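Local coordinates for phosphoglycerate dehydrogenase (Lactobacillus plantarum, PDB 3EVT), which catalyses the NAD-dependent oxidation of 3-phosphoglycerate and belongs to the D-isomer specific 2-hydroxyacid dehydrogenases, at the interface of chains A and B. Numbering follows the deposited sequence. Chains: chain A/B, Phosphoglycerate dehydrogenase.

Contact 1: the interface of chains A and B. Residues chain A 100, 103, 107, 155, 159; chain B 103, 107, 159.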
# COMPACT_ATOMS: atom_id res chain seq x y z
N GLU A 100 2.44 5.07 -6.23
CA GLU A 100 1.02 5.11 -5.84
C GLU A 100 0.05 4.97 -7.03
O GLU A 100 -0.95 4.26 -6.95
CB GLU A 100 0.71 6.40 -5.07
CG GLU A 100 1.32 6.41 -3.63
CD GLU A 100 0.66 7.47 -2.76
OE1 GLU A 100 -0.46 7.92 -3.16
OE2 GLU A 100 1.24 7.81 -1.69
N LEU A 103 0.00 1.27 -7.91
CA LEU A 103 -0.79 0.52 -6.92
C LEU A 103 -2.28 0.75 -7.20
O LEU A 103 -3.10 -0.17 -7.07
CB LEU A 103 -0.42 0.93 -5.48
CG LEU A 103 1.02 0.70 -4.96
CD1 LEU A 103 1.15 1.37 -3.58
CD2 LEU A 103 1.37 -0.79 -4.85
N LEU A 107 -4.89 -2.13 -7.70
CA LEU A 107 -5.99 -2.26 -6.70
C LEU A 107 -7.38 -1.97 -7.23
O LEU A 107 -8.35 -2.68 -6.92
CB LEU A 107 -5.72 -1.35 -5.49
CG LEU A 107 -4.65 -1.94 -4.57
CD1 LEU A 107 -3.96 -0.81 -3.68
CD2 LEU A 107 -5.27 -3.04 -3.73
N LYS A 155 6.87 -0.56 -1.91
CA LYS A 155 5.46 -0.52 -1.48
C LYS A 155 4.72 -1.84 -1.72
O LYS A 155 3.98 -2.30 -0.86
CB LYS A 155 4.71 0.62 -2.16
CG LYS A 155 5.17 1.99 -1.79
CD LYS A 155 4.44 3.03 -2.66
CE LYS A 155 5.21 4.32 -2.61
NZ LYS A 155 5.10 4.84 -1.24
N LEU A 159 3.04 -4.55 0.87
CA LEU A 159 1.67 -5.05 0.68
C LEU A 159 1.59 -6.60 0.47
O LEU A 159 0.55 -7.16 0.16
CB LEU A 159 1.01 -4.27 -0.45
CG LEU A 159 0.73 -2.84 0.01
CD1 LEU A 159 0.48 -1.94 -1.18
CD2 LEU A 159 -0.48 -2.85 1.01
N LEU B 103 -7.95 0.82 0.49
CA LEU B 103 -6.82 1.49 -0.18
C LEU B 103 -7.20 1.74 -1.64
O LEU B 103 -6.85 2.79 -2.21
CB LEU B 103 -5.54 0.64 -0.07
CG LEU B 103 -4.93 0.33 1.31
CD1 LEU B 103 -3.78 -0.67 1.12
CD2 LEU B 103 -4.41 1.59 2.02
N LEU B 107 -6.99 5.26 -3.38
CA LEU B 107 -6.02 5.41 -4.50
C LEU B 107 -6.65 5.66 -5.86
O LEU B 107 -6.19 6.51 -6.64
CB LEU B 107 -5.09 4.20 -4.59
CG LEU B 107 -4.01 4.22 -3.51
CD1 LEU B 107 -3.44 2.76 -3.23
CD2 LEU B 107 -2.93 5.20 -3.91
N LEU B 159 2.17 3.18 3.99
CA LEU B 159 2.08 4.06 2.82
C LEU B 159 2.29 5.58 3.16
O LEU B 159 2.12 6.46 2.32
CB LEU B 159 0.76 3.81 2.09
CG LEU B 159 0.81 2.44 1.42
CD1 LEU B 159 -0.60 1.98 1.07
CD2 LEU B 159 1.73 2.52 0.16
O HOH W 1 2.55 6.02 -0.42

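Contact 2: the interface of chains A and B. Residues chain A 134-136, 159; chain B 96-97, 100, 307.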
# COMPACT_ATOMS: atom_id res chain seq x y z
N THR A 134 -6.55 -10.25 -4.18
CA THR A 134 -5.76 -9.29 -3.42
C THR A 134 -4.37 -9.16 -4.05
O THR A 134 -3.91 -10.11 -4.71
CB THR A 134 -5.59 -9.74 -1.93
OG1 THR A 134 -5.01 -11.02 -1.89
CG2 THR A 134 -6.95 -9.79 -1.16
N LEU A 135 -3.71 -8.02 -3.83
CA LEU A 135 -2.29 -7.93 -4.15
C LEU A 135 -1.43 -8.88 -3.30
O LEU A 135 -0.47 -9.49 -3.79
CB LEU A 135 -1.79 -6.48 -4.00
CG LEU A 135 -2.51 -5.46 -4.93
CD1 LEU A 135 -1.86 -4.12 -4.83
CD2 LEU A 135 -2.50 -5.92 -6.32
N THR A 136 -1.79 -9.00 -2.03
CA THR A 136 -1.00 -9.85 -1.15
C THR A 136 -0.90 -11.24 -1.78
O THR A 136 -1.89 -11.80 -2.25
CB THR A 136 -1.53 -9.90 0.28
OG1 THR A 136 -0.60 -10.61 1.12
CG2 THR A 136 -2.91 -10.54 0.34
N LEU A 159 3.04 -4.55 0.87
CA LEU A 159 1.67 -5.05 0.68
C LEU A 159 1.59 -6.60 0.47
O LEU A 159 0.55 -7.16 0.16
CB LEU A 159 1.01 -4.27 -0.45
CG LEU A 159 0.73 -2.84 0.01
CD1 LEU A 159 0.48 -1.94 -1.18
CD2 LEU A 159 -0.48 -2.85 1.01
N ASP B 96 -7.06 -8.32 5.89
CA ASP B 96 -6.21 -7.89 4.76
C ASP B 96 -6.95 -7.54 3.48
O ASP B 96 -6.66 -6.51 2.87
CB ASP B 96 -5.15 -8.95 4.42
CG ASP B 96 -3.73 -8.60 4.96
OD1 ASP B 96 -3.60 -8.30 6.20
OD2 ASP B 96 -2.73 -8.65 4.16
N ALA B 97 -7.89 -8.39 3.03
CA ALA B 97 -8.64 -8.08 1.81
C ALA B 97 -9.47 -6.81 1.93
O ALA B 97 -9.49 -6.01 1.03
CB ALA B 97 -9.55 -9.27 1.36
N GLU B 100 -7.29 -3.79 1.71
CA GLU B 100 -6.97 -3.54 0.28
C GLU B 100 -8.11 -2.84 -0.49
O GLU B 100 -7.87 -1.94 -1.28
CB GLU B 100 -6.59 -4.86 -0.42
CG GLU B 100 -5.19 -5.39 0.02
CD GLU B 100 -4.66 -6.41 -0.97
OE1 GLU B 100 -5.20 -6.43 -2.13
OE2 GLU B 100 -3.71 -7.16 -0.61
N ARG B 307 5.45 -13.16 7.67
CA ARG B 307 4.01 -12.99 7.87
C ARG B 307 3.51 -13.87 9.02
O ARG B 307 3.77 -15.06 9.06
CB ARG B 307 3.28 -13.35 6.57
CG ARG B 307 1.80 -13.46 6.70
CD ARG B 307 1.12 -12.07 6.69
NE ARG B 307 -0.33 -12.15 6.90
CZ ARG B 307 -1.23 -12.21 5.93
NH1 ARG B 307 -0.82 -12.17 4.66
NH2 ARG B 307 -2.52 -12.32 6.23
O HOH W 2 -1.96 -6.18 0.97
O HOH W 3 -0.22 -9.08 3.30

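Contact 3: the interface of chains A and B. Residues chain A 107-108, 111, 113, 134-135; chain B 100-101, 103-104, 107.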
# COMPACT_ATOMS: atom_id res chain seq x y z
N LEU A 107 -4.89 -2.13 -7.70
CA LEU A 107 -5.99 -2.26 -6.70
C LEU A 107 -7.38 -1.97 -7.23
O LEU A 107 -8.35 -2.68 -6.92
CB LEU A 107 -5.72 -1.35 -5.49
CG LEU A 107 -4.65 -1.94 -4.57
CD1 LEU A 107 -3.96 -0.81 -3.68
CD2 LEU A 107 -5.27 -3.04 -3.73
N SER A 108 -7.52 -0.94 -8.06
CA SER A 108 -8.86 -0.67 -8.54
C SER A 108 -9.39 -1.79 -9.41
O SER A 108 -10.57 -2.04 -9.38
CB SER A 108 -8.97 0.67 -9.25
OG SER A 108 -8.31 0.65 -10.46
N ARG A 111 -9.56 -5.27 -6.70
CA ARG A 111 -10.61 -5.08 -5.65
C ARG A 111 -11.96 -4.73 -6.24
O ARG A 111 -12.95 -4.56 -5.50
CB ARG A 111 -10.17 -4.10 -4.54
CG ARG A 111 -8.79 -4.46 -3.93
CD ARG A 111 -8.77 -5.92 -3.40
NE ARG A 111 -9.80 -6.16 -2.42
CZ ARG A 111 -10.38 -7.35 -2.24
NH1 ARG A 111 -10.03 -8.39 -2.99
NH2 ARG A 111 -11.31 -7.49 -1.30
N TYR A 113 -13.14 -2.17 -8.26
CA TYR A 113 -13.64 -0.81 -8.45
C TYR A 113 -13.92 -0.55 -9.89
O TYR A 113 -14.95 0.00 -10.21
CB TYR A 113 -12.73 0.24 -7.76
CG TYR A 113 -13.15 0.37 -6.29
CD1 TYR A 113 -12.60 -0.46 -5.32
CD2 TYR A 113 -14.18 1.24 -5.93
CE1 TYR A 113 -13.04 -0.41 -4.07
CE2 TYR A 113 -14.61 1.30 -4.68
CZ TYR A 113 -14.06 0.47 -3.74
OH TYR A 113 -14.53 0.54 -2.45
N THR A 134 -6.55 -10.25 -4.18
CA THR A 134 -5.76 -9.29 -3.42
C THR A 134 -4.37 -9.16 -4.05
O THR A 134 -3.91 -10.11 -4.71
CB THR A 134 -5.59 -9.74 -1.93
OG1 THR A 134 -5.01 -11.02 -1.89
CG2 THR A 134 -6.95 -9.79 -1.16
N LEU A 135 -3.71 -8.02 -3.83
CA LEU A 135 -2.29 -7.93 -4.15
C LEU A 135 -1.43 -8.88 -3.30
O LEU A 135 -0.47 -9.49 -3.79
CB LEU A 135 -1.79 -6.48 -4.00
CG LEU A 135 -2.51 -5.46 -4.93
CD1 LEU A 135 -1.86 -4.12 -4.83
CD2 LEU A 135 -2.50 -5.92 -6.32
N GLU B 100 -7.29 -3.79 1.71
CA GLU B 100 -6.97 -3.54 0.28
C GLU B 100 -8.11 -2.84 -0.49
O GLU B 100 -7.87 -1.94 -1.28
CB GLU B 100 -6.59 -4.86 -0.42
CG GLU B 100 -5.19 -5.39 0.02
CD GLU B 100 -4.66 -6.41 -0.97
OE1 GLU B 100 -5.20 -6.43 -2.13
OE2 GLU B 100 -3.71 -7.16 -0.61
N SER B 101 -9.36 -3.25 -0.26
CA SER B 101 -10.53 -2.51 -0.81
C SER B 101 -10.59 -1.06 -0.40
O SER B 101 -10.92 -0.20 -1.22
CB SER B 101 -11.83 -3.16 -0.38
OG SER B 101 -11.91 -4.45 -0.98
N LEU B 103 -7.95 0.82 0.49
CA LEU B 103 -6.82 1.49 -0.18
C LEU B 103 -7.20 1.74 -1.64
O LEU B 103 -6.85 2.79 -2.21
CB LEU B 103 -5.54 0.64 -0.07
CG LEU B 103 -4.93 0.33 1.31
CD1 LEU B 103 -3.78 -0.67 1.12
CD2 LEU B 103 -4.41 1.59 2.02
N ALA B 104 -7.91 0.78 -2.24
CA ALA B 104 -8.30 0.81 -3.63
C ALA B 104 -9.24 1.97 -3.88
O ALA B 104 -9.12 2.68 -4.90
CB ALA B 104 -8.97 -0.53 -4.03
N LEU B 107 -6.99 5.26 -3.38
CA LEU B 107 -6.02 5.41 -4.50
C LEU B 107 -6.65 5.66 -5.86
O LEU B 107 -6.19 6.51 -6.64
CB LEU B 107 -5.09 4.20 -4.59
CG LEU B 107 -4.01 4.22 -3.51
CD1 LEU B 107 -3.44 2.76 -3.23
CD2 LEU B 107 -2.93 5.20 -3.91
O HOH W 4 -13.62 -4.25 -2.89

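Contact 1: the interface of chains A and B
In A:Leu107 and B:Leu107 chi1 of -76° sets CG beside the backbone N, and chi2 of 158° then turns the CD1 methyls towards each other across the two-fold. CD1 of A:Leu107 meets CD1 of B:Leu107 at 3.6 Å, tip to tip. This is a leucine cluster at the two-fold interface of a D-2-hydroxyacid dehydrogenase, built from helix 93-110 of each chain. The crystal dimer is probably the biological one in this family. The other branch of B:Leu107, CD2, runs across A:Glu100 at about a right angle. CD2 of B:Leu107 lies 3.7 Å from the backbone O of A:Glu100, and the carboxylate oxygen OE1 also borders it. B:Leu159 comes in from a loop and uses its CD2 branch. CD2 of B:Leu159 rests alongside the aliphatic part of A:Lys155, 3.9 Å from its CD. CD2 of B:Leu159 also meets CD1 of A:Leu103 at 4.0 Å. A:Leu159 makes the twin contact, with its CD2 facing CD1 of B:Leu103. The lysine chain runs extended past the methyl and then bends at its end (chi4 -67°). The amine NZ of A:Lys155 lies 2.9 Å from water 1. Water 1 also reaches the carboxylate OE2 of A:Glu100 at 2.6 Å and the backbone O of B:Leu159 at 2.8 Å.

Contact 2: the interface of chains A and B
This is a polar patch of the two-fold interface, where a glutamate of one chain caps two backbone amides of the other and probably helps hold the subunits in register. B:Glu100 extends its carboxylate to the turn A:Leu135 to A:Thr136. OE1 of B:Glu100 accepts from N of A:Leu135 at 2.8 Å (151° at H). OE2 of B:Glu100 accepts from N of A:Thr136 at 3.0 Å (160° at H). Both oxygens use their syn lone pairs, a two-pronged grip that should fix the rotation of the carboxylate. The chain is extended beyond CG, which carries the group out to the loop. A:Thr134 borders the carboxylate with CB, 3.6 Å from CD of B:Glu100. The CG2 methyl of A:Thr134 touches CB of B:Ala97 at 3.7 Å. Water 2 adds a further partner to OE2 of B:Glu100, at 2.6 Å, and links it to the backbone O of A:Leu159. The hydroxyl OG1 of A:Thr136 stands anti to the backbone N (chi1 -173°) and lies 2.7 Å from water 3. Water 3 also reaches the carboxylate OD2 of B:Asp96, at 2.7 Å. In the fold, B:Asp96, B:Ala97 and B:Glu100 lie on helix 93-110, while A:Thr134 to A:Thr136 form a loop just ahead of strand 139-143.

Contact 3: the interface of chains A and B
The guanidinium of A:Arg111 presents its NE and NH2 edge to the hydroxyl of B:Ser101, while the ring of A:Tyr113 is approached obliquely, from off its plane, by the methyl of B:Ala104 and the backbone O of B:Ser101. This patch of the D-2-hydroxyacid dehydrogenase dimer sets the end of helix 93-110 of chain A, and the residues after it, against that helix in chain B. NE of A:Arg111 donates to OG of B:Ser101 at 3.1 Å. NH2 of A:Arg111 donates to OG of B:Ser101 at 3.1 Å. Neither bond is straight, and the hydroxyl oxygen is tilted 18° from the guanidinium plane. The arginine brings its guanidinium there by folding at chi2 and chi3, -55° and -57°. The chi2 bend places CD of A:Arg111 3.8 Å from CB of B:Glu100. The guanidinium and carboxylate planes are nearly perpendicular, and their charged atoms do not touch. An alanine in place of A:Arg111 would probably leave the B:Ser101 hydroxyl without the guanidinium that grips it and open a gap beside B:Glu100. Water 4 lies 2.6 Å from OG of B:Ser101 and also reaches the backbone O of A:Arg111. B:Ala104 packs its methyl against A:Leu107, A:Arg111 and A:Tyr113. CB of B:Ala104 is 3.7 Å from CB of A:Leu107, and CB of A:Arg111 also packs on it. CD1 of A:Tyr113 lies 3.9 Å from CB of B:Ala104. CE1 is the ring atom nearest the backbone O of B:Ser101.

The three contacts form one continuous stretch of the interface. The centres of their C-alpha atoms lie about 10 Å apart for contacts 1 and 2, 8 Å for contacts 1 and 3, and 9 Å for contacts 2 and 3. Helix 93-110 takes part in all of them. Contacts 1 and 3 share A:Leu107, B:Leu103 and B:Leu107. Contacts 2 and 3 share A:Thr134, A:Leu135 and B:Glu100, and A:Leu159 joins contacts 1 and 2. The leucines of contact 1 thus lie close to the polar pairs of contacts 2 and 3. The two-fold repeats each contact with the chains exchanged, which fits a dimer held along its paired helices.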